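Local coordinates for protein VP2 (Primate bocaparvovirus 1, PDB 7L0Y) that self-assembles as sixty copies of the capsid protein into the T=1 icosahedral shell of human bocavirus 1, about 26 nm across, at residues 106-111 against 451-456; 90-95 against 509-514; 47-52 against 69-74. One frame throughout, in Å; residues are numbered along the deposited sequence.

Contact 1 (106-111 against 451-456)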
loop_
_atom_site.group_PDB
_atom_site.type_symbol
_atom_site.label_atom_id
_atom_site.label_comp_id
_atom_site.label_asym_id
_atom_site.label_seq_id
_atom_site.Cartn_x
_atom_site.Cartn_y
_atom_site.Cartn_z
ATOM N N LYS A 106 38.964 -15.447 -80.098
ATOM C CA LYS A 106 38.126 -16.630 -80.013
ATOM C C LYS A 106 38.387 -17.516 -81.218
ATOM O O LYS A 106 38.509 -17.023 -82.338
ATOM C CB LYS A 106 36.648 -16.267 -79.956
ATOM C CG LYS A 106 36.236 -15.526 -78.722
ATOM C CD LYS A 106 34.776 -15.157 -78.798
ATOM C CE LYS A 106 34.309 -14.436 -77.555
ATOM N NZ LYS A 106 32.884 -14.037 -77.677
ATOM N N ILE A 107 38.477 -18.818 -80.980
ATOM C CA ILE A 107 38.493 -19.822 -82.033
ATOM C C ILE A 107 37.257 -20.680 -81.844
ATOM O O ILE A 107 37.065 -21.262 -80.774
ATOM C CB ILE A 107 39.773 -20.670 -81.993
ATOM C CG1 ILE A 107 40.988 -19.785 -82.230
ATOM C CG2 ILE A 107 39.722 -21.747 -83.038
ATOM C CD1 ILE A 107 42.289 -20.437 -81.930
ATOM N N TYR A 108 36.415 -20.750 -82.865
ATOM C CA TYR A 108 35.097 -21.338 -82.685
ATOM C C TYR A 108 34.571 -21.816 -84.028
ATOM O O TYR A 108 35.203 -21.630 -85.067
ATOM C CB TYR A 108 34.162 -20.331 -82.018
ATOM C CG TYR A 108 33.964 -19.075 -82.807
ATOM C CD1 TYR A 108 32.855 -18.908 -83.602
ATOM C CD2 TYR A 108 34.918 -18.074 -82.791
ATOM C CE1 TYR A 108 32.680 -17.777 -84.319
ATOM C CE2 TYR A 108 34.762 -16.947 -83.517
ATOM C CZ TYR A 108 33.639 -16.797 -84.280
ATOM O OH TYR A 108 33.463 -15.654 -85.009
ATOM N N ASN A 109 33.392 -22.433 -83.987
ATOM C CA ASN A 109 32.747 -23.034 -85.155
ATOM C C ASN A 109 33.703 -23.934 -85.919
ATOM O O ASN A 109 33.841 -23.844 -87.137
ATOM C CB ASN A 109 32.155 -21.968 -86.068
ATOM C CG ASN A 109 30.936 -21.332 -85.476
ATOM O OD1 ASN A 109 30.286 -21.914 -84.621
ATOM N ND2 ASN A 109 30.616 -20.134 -85.922
ATOM N N LEU A 110 34.359 -24.826 -85.193
ATOM C CA LEU A 110 35.365 -25.677 -85.796
ATOM C C LEU A 110 34.700 -26.761 -86.626
ATOM O O LEU A 110 33.640 -27.274 -86.267
ATOM C CB LEU A 110 36.246 -26.312 -84.727
ATOM C CG LEU A 110 37.327 -25.462 -84.066
ATOM C CD1 LEU A 110 38.021 -24.655 -85.128
ATOM C CD2 LEU A 110 36.746 -24.539 -83.041
ATOM N N GLN A 111 35.324 -27.107 -87.737
ATOM C CA GLN A 111 34.875 -28.196 -88.583
ATOM C C GLN A 111 36.065 -29.046 -88.975
ATOM O O GLN A 111 36.983 -28.557 -89.630
ATOM C CB GLN A 111 34.201 -27.667 -89.834
ATOM C CG GLN A 111 32.865 -27.057 -89.609
ATOM C CD GLN A 111 32.357 -26.412 -90.855
ATOM O OE1 GLN A 111 33.129 -25.888 -91.648
ATOM N NE2 GLN A 111 31.066 -26.491 -91.072
ATOM N N GLN A 451 36.428 -20.534 -87.432
ATOM C CA GLN A 451 36.426 -19.082 -87.395
ATOM C C GLN A 451 37.304 -18.618 -86.247
ATOM O O GLN A 451 37.210 -19.141 -85.139
ATOM C CB GLN A 451 35.002 -18.536 -87.249
ATOM C CG GLN A 451 34.098 -18.920 -88.402
ATOM C CD GLN A 451 32.702 -18.333 -88.315
ATOM O OE1 GLN A 451 32.263 -17.871 -87.268
ATOM N NE2 GLN A 451 31.981 -18.382 -89.425
ATOM N N VAL A 452 38.188 -17.671 -86.531
ATOM C CA VAL A 452 38.886 -16.900 -85.510
ATOM C C VAL A 452 38.328 -15.495 -85.518
ATOM O O VAL A 452 38.182 -14.886 -86.577
ATOM C CB VAL A 452 40.409 -16.875 -85.723
ATOM C CG1 VAL A 452 40.985 -18.137 -85.261
ATOM C CG2 VAL A 452 40.725 -16.706 -87.188
ATOM N N SER A 453 38.016 -14.989 -84.339
ATOM C CA SER A 453 37.660 -13.598 -84.161
ATOM C C SER A 453 38.691 -12.953 -83.253
ATOM O O SER A 453 38.984 -13.472 -82.176
ATOM C CB SER A 453 36.256 -13.452 -83.585
ATOM O OG SER A 453 36.178 -13.979 -82.281
ATOM N N CYS A 454 39.257 -11.845 -83.707
ATOM C CA CYS A 454 40.149 -11.019 -82.913
ATOM C C CYS A 454 39.413 -9.737 -82.571
ATOM O O CYS A 454 38.716 -9.176 -83.417
ATOM C CB CYS A 454 41.438 -10.717 -83.676
ATOM S SG CYS A 454 42.672 -9.771 -82.770
ATOM N N GLU A 455 39.537 -9.292 -81.331
ATOM C CA GLU A 455 38.938 -8.038 -80.910
ATOM C C GLU A 455 39.934 -7.274 -80.058
ATOM O O GLU A 455 40.338 -7.751 -78.997
ATOM C CB GLU A 455 37.645 -8.293 -80.150
ATOM C CG GLU A 455 36.912 -7.054 -79.734
ATOM C CD GLU A 455 35.578 -7.378 -79.116
ATOM O OE1 GLU A 455 35.235 -8.575 -79.065
ATOM O OE2 GLU A 455 34.876 -6.447 -78.669
ATOM N N ILE A 456 40.326 -6.093 -80.516
ATOM C CA ILE A 456 41.316 -5.282 -79.823
ATOM C C ILE A 456 40.664 -3.983 -79.392
ATOM O O ILE A 456 39.987 -3.330 -80.190
ATOM C CB ILE A 456 42.550 -4.992 -80.692
ATOM C CG1 ILE A 456 43.280 -6.279 -81.031
ATOM C CG2 ILE A 456 43.505 -4.089 -79.965
ATOM C CD1 ILE A 456 44.414 -6.069 -81.954
#
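Gln451 meets Tyr108 twice, through the backbone and through the side chain. Its N and O bond to Tyr108 O and Tyr108 N, each at 2.9 Å, a hydrogen-bonded antiparallel pair. On the face of the sheet that Tyr108 shares, Gln451 CB sits over one face of the Tyr108 ring, 3.9 Å from the centroid and 21° off the ring normal, nearer the rim than the middle. The ring is there because Tyr108 CG stands between its own backbone N and carbonyl carbon (chi1 61°), which folds it back over the neighbouring strand. Beyond CB the extended glutamine carries OE1 past the ring to Asn109 ND2, a bond of 3.1 Å; the donor stands 72° out of the carbonyl plane, so it is not on a lone pair. Asn109 ND2 is also bonded to Gly18 O. Val452 turns to the other face of the sheet, where CG1 lies 3.5 Å from Ile107 CG1, the two side chains running alongside each other. Ser453 returns to the tyrosine face. Its N and O pair with Lys106 O and N, while Ser453 OG rests 3.3 Å from Lys106 CB and close to Tyr108 CE2. On this face the N-terminal residues Thr17 to Val21 lie against the pair, and Tyr108 OH makes a weak hydrogen bond to Gly19 O. Strand 446-462 pairs with strand 30-42 as well as with 95-118, and 215-232 lies beyond the latter: the B-I-D-G order of the viral jelly roll that parvovirus capsid proteins share.

Contact 2 (90-95 against 509-514)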
loop_
_atom_site.group_PDB
_atom_site.type_symbol
_atom_site.label_atom_id
_atom_site.label_comp_id
_atom_site.label_asym_id
_atom_site.label_seq_id
_atom_site.Cartn_x
_atom_site.Cartn_y
_atom_site.Cartn_z
ATOM N N ARG A 90 40.805 7.016 -90.702
ATOM C CA ARG A 90 40.205 7.773 -89.619
ATOM C C ARG A 90 41.124 7.818 -88.414
ATOM O O ARG A 90 41.190 8.829 -87.712
ATOM C CB ARG A 90 38.865 7.158 -89.252
ATOM C CG ARG A 90 38.071 8.001 -88.328
ATOM C CD ARG A 90 36.731 7.404 -88.153
ATOM N NE ARG A 90 35.827 8.342 -87.528
ATOM C CZ ARG A 90 34.523 8.155 -87.449
ATOM N NH1 ARG A 90 33.994 7.051 -87.944
ATOM N NH2 ARG A 90 33.753 9.072 -86.887
ATOM N N LEU A 91 41.846 6.731 -88.166
ATOM C CA LEU A 91 42.782 6.697 -87.056
ATOM C C LEU A 91 43.914 7.691 -87.262
ATOM O O LEU A 91 44.258 8.450 -86.355
ATOM C CB LEU A 91 43.332 5.287 -86.904
ATOM C CG LEU A 91 44.305 5.022 -85.766
ATOM C CD1 LEU A 91 43.575 5.085 -84.454
ATOM C CD2 LEU A 91 44.987 3.700 -85.970
ATOM N N THR A 92 44.505 7.703 -88.450
ATOM C CA THR A 92 45.658 8.552 -88.694
ATOM C C THR A 92 45.281 9.995 -88.973
ATOM O O THR A 92 46.135 10.874 -88.855
ATOM C CB THR A 92 46.489 8.000 -89.853
ATOM O OG1 THR A 92 45.673 7.884 -91.020
ATOM C CG2 THR A 92 47.049 6.646 -89.504
ATOM N N ASN A 93 44.039 10.266 -89.358
ATOM C CA ASN A 93 43.620 11.652 -89.494
ATOM C C ASN A 93 43.189 12.258 -88.167
ATOM O O ASN A 93 43.425 13.443 -87.928
ATOM C CB ASN A 93 42.500 11.774 -90.524
ATOM C CG ASN A 93 43.006 11.677 -91.945
ATOM O OD1 ASN A 93 44.173 11.926 -92.210
ATOM N ND2 ASN A 93 42.124 11.338 -92.865
ATOM N N GLU A 94 42.521 11.490 -87.310
ATOM C CA GLU A 94 41.846 12.076 -86.162
ATOM C C GLU A 94 42.576 11.942 -84.833
ATOM O O GLU A 94 42.094 12.484 -83.838
ATOM C CB GLU A 94 40.445 11.483 -86.015
ATOM C CG GLU A 94 39.522 11.809 -87.163
ATOM C CD GLU A 94 38.108 11.345 -86.913
ATOM O OE1 GLU A 94 37.878 10.666 -85.893
ATOM O OE2 GLU A 94 37.221 11.658 -87.730
ATOM N N TYR A 95 43.708 11.253 -84.769
ATOM C CA TYR A 95 44.310 10.974 -83.473
ATOM C C TYR A 95 45.809 11.185 -83.523
ATOM O O TYR A 95 46.467 10.788 -84.485
ATOM C CB TYR A 95 44.024 9.547 -83.014
ATOM C CG TYR A 95 42.565 9.238 -82.874
ATOM C CD1 TYR A 95 41.861 9.639 -81.758
ATOM C CD2 TYR A 95 41.895 8.524 -83.849
ATOM C CE1 TYR A 95 40.541 9.363 -81.626
ATOM C CE2 TYR A 95 40.571 8.243 -83.724
ATOM C CZ TYR A 95 39.896 8.660 -82.606
ATOM O OH TYR A 95 38.564 8.370 -82.467
ATOM N N MET A 509 48.935 5.177 -96.343
ATOM C CA MET A 509 48.566 6.122 -95.301
ATOM C C MET A 509 49.479 5.999 -94.090
ATOM O O MET A 509 49.053 5.526 -93.032
ATOM C CB MET A 509 47.112 5.910 -94.904
ATOM C CG MET A 509 46.141 6.227 -96.004
ATOM S SD MET A 509 44.452 5.842 -95.550
ATOM C CE MET A 509 44.468 4.060 -95.719
ATOM N N PRO A 510 50.738 6.411 -94.203
ATOM C CA PRO A 510 51.637 6.350 -93.052
ATOM C C PRO A 510 51.236 7.346 -91.978
ATOM O O PRO A 510 50.436 8.253 -92.196
ATOM C CB PRO A 510 52.996 6.698 -93.655
ATOM C CG PRO A 510 52.664 7.522 -94.821
ATOM C CD PRO A 510 51.405 6.979 -95.383
ATOM N N VAL A 511 51.795 7.153 -90.791
ATOM C CA VAL A 511 51.560 8.081 -89.697
ATOM C C VAL A 511 52.577 9.210 -89.771
ATOM O O VAL A 511 53.449 9.221 -90.646
ATOM C CB VAL A 511 51.623 7.374 -88.333
ATOM C CG1 VAL A 511 50.515 6.357 -88.216
ATOM C CG2 VAL A 511 52.975 6.719 -88.135
ATOM N N LYS A 512 52.449 10.175 -88.865
ATOM C CA LYS A 512 53.399 11.271 -88.692
ATOM C C LYS A 512 53.539 12.131 -89.940
ATOM O O LYS A 512 54.524 12.853 -90.097
ATOM C CB LYS A 512 54.766 10.732 -88.292
ATOM C CG LYS A 512 54.743 9.977 -87.019
ATOM C CD LYS A 512 56.080 9.367 -86.768
ATOM C CE LYS A 512 56.050 8.604 -85.484
ATOM N NZ LYS A 512 57.351 8.004 -85.210
ATOM N N THR A 513 52.578 12.047 -90.845
ATOM C CA THR A 513 52.550 12.897 -92.019
ATOM C C THR A 513 51.533 14.025 -91.964
ATOM O O THR A 513 51.514 14.850 -92.879
ATOM C CB THR A 513 52.301 12.043 -93.271
ATOM O OG1 THR A 513 52.261 12.874 -94.436
ATOM C CG2 THR A 513 51.027 11.275 -93.139
ATOM N N ASN A 514 50.711 14.107 -90.925
ATOM C CA ASN A 514 49.493 14.902 -90.968
ATOM C C ASN A 514 49.396 15.922 -89.848
ATOM O O ASN A 514 49.329 17.123 -90.107
ATOM C CB ASN A 514 48.261 13.988 -90.910
ATOM C CG ASN A 514 48.077 13.156 -92.156
ATOM O OD1 ASN A 514 48.638 13.440 -93.210
ATOM N ND2 ASN A 514 47.246 12.138 -92.049
#
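Thr92 OG1 is gripped by two carbonyls of its own helix, hydrogen-bonded to Trp88 O and weakly to Gln89 O, while the methyl of the same side chain meets the loop: Thr92 CG2 touches Val511 CG1 at 3.7 Å. One torsion serves both ends. OG1 sits between its own backbone N and carbonyl carbon (chi1 57°), which turns the hydroxyl back along the helix and presents CG2 to 509-514. The threonine and valine side chains cross at about a right angle and meet tip to tip through single methyl groups. Thr92 CG2 is also 4.2 Å from Met509 O, so this one methyl serves both residues of the loop.

The polar side of the contact is looser. Asn514 ND2 lies 3.1 Å from Asn93 OD1 but approaches at too poor an angle for a hydrogen bond, leaving the two amides in polar contact, their planes 39° apart. The same Asn514 ND2 is 3.6 Å from Thr92 O, the end of the amide thus reaching the last turn of the helix.

With no hydrogen bond passing directly between 90-95 and 509-514, third parties join them. His474 reaches both, by its N to Asn93 OD1 and by NE2 to Pro510 O; Asn229 does likewise, its ND2 bonded to Thr92 O and its OD1 to Lys512 N. Away from the loop, Arg90 NE and Glu94 OE1 form a salt bridge of 3.5 Å. Glu94 packs on Glu94 of a neighbouring subunit, consistent with a position near a two-fold axis, and within its own chain helix 85-94 sets Leu91 on Val460 of strand 446-462 and Arg90 on Phe26 of strand 23-26.

Contact 3 (47-52 against 69-74)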
loop_
_atom_site.group_PDB
_atom_site.type_symbol
_atom_site.label_atom_id
_atom_site.label_comp_id
_atom_site.label_asym_id
_atom_site.label_seq_id
_atom_site.Cartn_x
_atom_site.Cartn_y
_atom_site.Cartn_z
ATOM N N HIS A 47 52.728 -35.333 -89.626
ATOM C CA HIS A 47 52.715 -35.505 -88.175
ATOM C C HIS A 47 54.097 -35.771 -87.598
ATOM O O HIS A 47 54.225 -36.394 -86.547
ATOM C CB HIS A 47 51.755 -36.618 -87.755
ATOM C CG HIS A 47 50.321 -36.313 -88.032
ATOM N ND1 HIS A 47 49.610 -35.381 -87.309
ATOM C CD2 HIS A 47 49.466 -36.806 -88.956
ATOM C CE1 HIS A 47 48.376 -35.322 -87.769
ATOM N NE2 HIS A 47 48.262 -36.177 -88.767
ATOM N N LEU A 48 55.146 -35.291 -88.247
ATOM C CA LEU A 48 56.495 -35.539 -87.774
ATOM C C LEU A 48 57.193 -34.237 -87.422
ATOM O O LEU A 48 56.891 -33.173 -87.958
ATOM C CB LEU A 48 57.319 -36.305 -88.813
ATOM C CG LEU A 48 56.892 -37.749 -89.040
ATOM C CD1 LEU A 48 57.688 -38.346 -90.163
ATOM C CD2 LEU A 48 57.092 -38.537 -87.768
ATOM N N TYR A 49 58.127 -34.339 -86.491
ATOM C CA TYR A 49 59.166 -33.343 -86.298
ATOM C C TYR A 49 60.373 -33.747 -87.123
ATOM O O TYR A 49 60.916 -34.836 -86.938
ATOM C CB TYR A 49 59.552 -33.222 -84.829
ATOM C CG TYR A 49 58.559 -32.507 -83.967
ATOM C CD1 TYR A 49 58.715 -31.170 -83.682
ATOM C CD2 TYR A 49 57.459 -33.160 -83.451
ATOM C CE1 TYR A 49 57.832 -30.514 -82.891
ATOM C CE2 TYR A 49 56.560 -32.505 -82.664
ATOM C CZ TYR A 49 56.753 -31.179 -82.386
ATOM O OH TYR A 49 55.867 -30.502 -81.595
ATOM N N LYS A 50 60.773 -32.881 -88.038
ATOM C CA LYS A 50 61.909 -33.120 -88.905
ATOM C C LYS A 50 62.901 -31.990 -88.708
ATOM O O LYS A 50 62.541 -30.901 -88.271
ATOM C CB LYS A 50 61.483 -33.181 -90.373
ATOM C CG LYS A 50 60.490 -34.266 -90.679
ATOM C CD LYS A 50 59.960 -34.131 -92.084
ATOM C CE LYS A 50 58.920 -35.187 -92.368
ATOM N NZ LYS A 50 58.308 -35.015 -93.711
ATOM N N THR A 51 64.158 -32.252 -89.032
ATOM C CA THR A 51 65.158 -31.203 -89.143
ATOM C C THR A 51 65.646 -31.161 -90.580
ATOM O O THR A 51 65.459 -32.120 -91.327
ATOM C CB THR A 51 66.324 -31.417 -88.185
ATOM O OG1 THR A 51 66.930 -32.682 -88.450
ATOM C CG2 THR A 51 65.849 -31.377 -86.742
ATOM N N GLU A 52 66.195 -30.029 -90.989
ATOM C CA GLU A 52 66.733 -29.875 -92.332
ATOM C C GLU A 52 67.975 -29.018 -92.239
ATOM O O GLU A 52 67.976 -28.010 -91.531
ATOM C CB GLU A 52 65.726 -29.227 -93.287
ATOM C CG GLU A 52 64.475 -30.042 -93.536
ATOM C CD GLU A 52 63.416 -29.813 -92.478
ATOM O OE1 GLU A 52 63.649 -28.998 -91.564
ATOM O OE2 GLU A 52 62.355 -30.462 -92.554
ATOM N N THR A 69 57.715 -28.570 -87.687
ATOM C CA THR A 69 56.849 -29.225 -86.726
ATOM C C THR A 69 55.542 -29.609 -87.402
ATOM O O THR A 69 55.224 -29.103 -88.482
ATOM C CB THR A 69 56.573 -28.305 -85.538
ATOM O OG1 THR A 69 55.761 -27.216 -85.969
ATOM C CG2 THR A 69 57.870 -27.740 -85.004
ATOM N N PRO A 70 54.778 -30.533 -86.821
ATOM C CA PRO A 70 53.419 -30.781 -87.313
ATOM C C PRO A 70 52.458 -29.628 -87.083
ATOM O O PRO A 70 51.352 -29.657 -87.623
ATOM C CB PRO A 70 52.997 -32.028 -86.533
ATOM C CG PRO A 70 53.822 -31.991 -85.313
ATOM C CD PRO A 70 55.135 -31.440 -85.722
ATOM N N TRP A 71 52.827 -28.647 -86.278
ATOM C CA TRP A 71 51.971 -27.557 -85.846
ATOM C C TRP A 71 51.871 -26.431 -86.874
ATOM O O TRP A 71 52.749 -26.223 -87.710
ATOM C CB TRP A 71 52.495 -26.995 -84.536
ATOM C CG TRP A 71 52.341 -27.925 -83.408
ATOM C CD1 TRP A 71 53.203 -28.898 -83.031
ATOM C CD2 TRP A 71 51.276 -27.943 -82.470
ATOM N NE1 TRP A 71 52.729 -29.546 -81.932
ATOM C CE2 TRP A 71 51.548 -28.970 -81.557
ATOM C CE3 TRP A 71 50.116 -27.195 -82.313
ATOM C CZ2 TRP A 71 50.705 -29.267 -80.507
ATOM C CZ3 TRP A 71 49.280 -27.495 -81.278
ATOM C CH2 TRP A 71 49.571 -28.524 -80.390
ATOM N N THR A 72 50.773 -25.690 -86.777
ATOM C CA THR A 72 50.577 -24.420 -87.455
ATOM C C THR A 72 50.208 -23.382 -86.410
ATOM O O THR A 72 49.913 -23.712 -85.264
ATOM C CB THR A 72 49.483 -24.478 -88.530
ATOM O OG1 THR A 72 48.253 -24.921 -87.951
ATOM C CG2 THR A 72 49.861 -25.400 -89.650
ATOM N N TYR A 73 50.244 -22.118 -86.802
ATOM C CA TYR A 73 50.065 -21.048 -85.837
ATOM C C TYR A 73 49.314 -19.886 -86.462
ATOM O O TYR A 73 49.274 -19.723 -87.679
ATOM C CB TYR A 73 51.415 -20.578 -85.290
ATOM C CG TYR A 73 52.305 -19.979 -86.340
ATOM C CD1 TYR A 73 52.329 -18.613 -86.555
ATOM C CD2 TYR A 73 53.096 -20.781 -87.138
ATOM C CE1 TYR A 73 53.121 -18.071 -87.509
ATOM C CE2 TYR A 73 53.891 -20.245 -88.099
ATOM C CZ TYR A 73 53.903 -18.891 -88.283
ATOM O OH TYR A 73 54.708 -18.348 -89.249
ATOM N N PHE A 74 48.716 -19.080 -85.593
ATOM C CA PHE A 74 48.065 -17.832 -85.955
ATOM C C PHE A 74 49.036 -16.674 -85.798
ATOM O O PHE A 74 49.716 -16.557 -84.777
ATOM C CB PHE A 74 46.831 -17.587 -85.089
ATOM C CG PHE A 74 45.728 -18.558 -85.322
ATOM C CD1 PHE A 74 44.801 -18.337 -86.309
ATOM C CD2 PHE A 74 45.618 -19.698 -84.561
ATOM C CE1 PHE A 74 43.798 -19.238 -86.549
ATOM C CE2 PHE A 74 44.602 -20.593 -84.789
ATOM C CZ PHE A 74 43.689 -20.360 -85.781
#
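This is an aromatic-proline contact at a chain corner: Tyr49, just before strand 50-53, packs on Pro70, where the chain passes from strand 65-69 to strand 71-74. Strand 71-74 pairs with 161-169 and 424-429, and belongs to the jelly-roll sheet that faces the one holding 446-462 and 95-118. Pro70 CD lies over the middle of the tyrosine ring, 3.6 Å from its centroid and 14° off the normal, a CH-pi contact with the proline crossing the ring at about a right angle. Tyr49 CG is anti to its carbonyl carbon (chi1 -74°), a torsion that leaves CG beside the backbone N and lays the ring against Pro70. Thr69 CG2 approaches the same ring obliquely, 3.5 Å from Tyr49 CE1. On the backbone side Leu48 O is 3.3 Å from Pro70 CD.

The corner is held from within by an ST turn, Trp71 N giving a 3.3 Å bond to Thr69 OG1, which is also bonded to Tyr167 O of strand 161-169. Past the proline, Tyr49 OH comes to the indole edge, near its plane, 3.3 Å from Trp71 NE1. Tyr159 of a neighbouring subunit meets the Tyr49 ring as well.

Between the two segments the grip is thus carbon on ring. The buried Tyr49 OH and Trp71 NE1 are satisfied by Glu203, whose OE1 bonds the hydroxyl and OE2 the indole nitrogen; the polar ends are probably oriented by this carboxylate and, for the phenol, by Leu202 N.

All three contacts are buried in the assembled capsid, and each has a neighbouring subunit close by. Contact 1 belongs to the jelly roll itself, joined chiefly by backbone bonds, whereas contacts 2 and 3 rest on side chains and lean on residues outside their own segments. Contacts 1 and 3 meet inside the barrel, where Phe74 of strand 71-74 packs on Val452 CG1 and Ile107 CD1, linking the two facing sheets. Contact 2 stays about 10 Å from contact 1 by nearest atoms, although helix 85-94 runs straight into strand 95-118. Contacts 2 and 3 lie on opposite sides of the chain's centre.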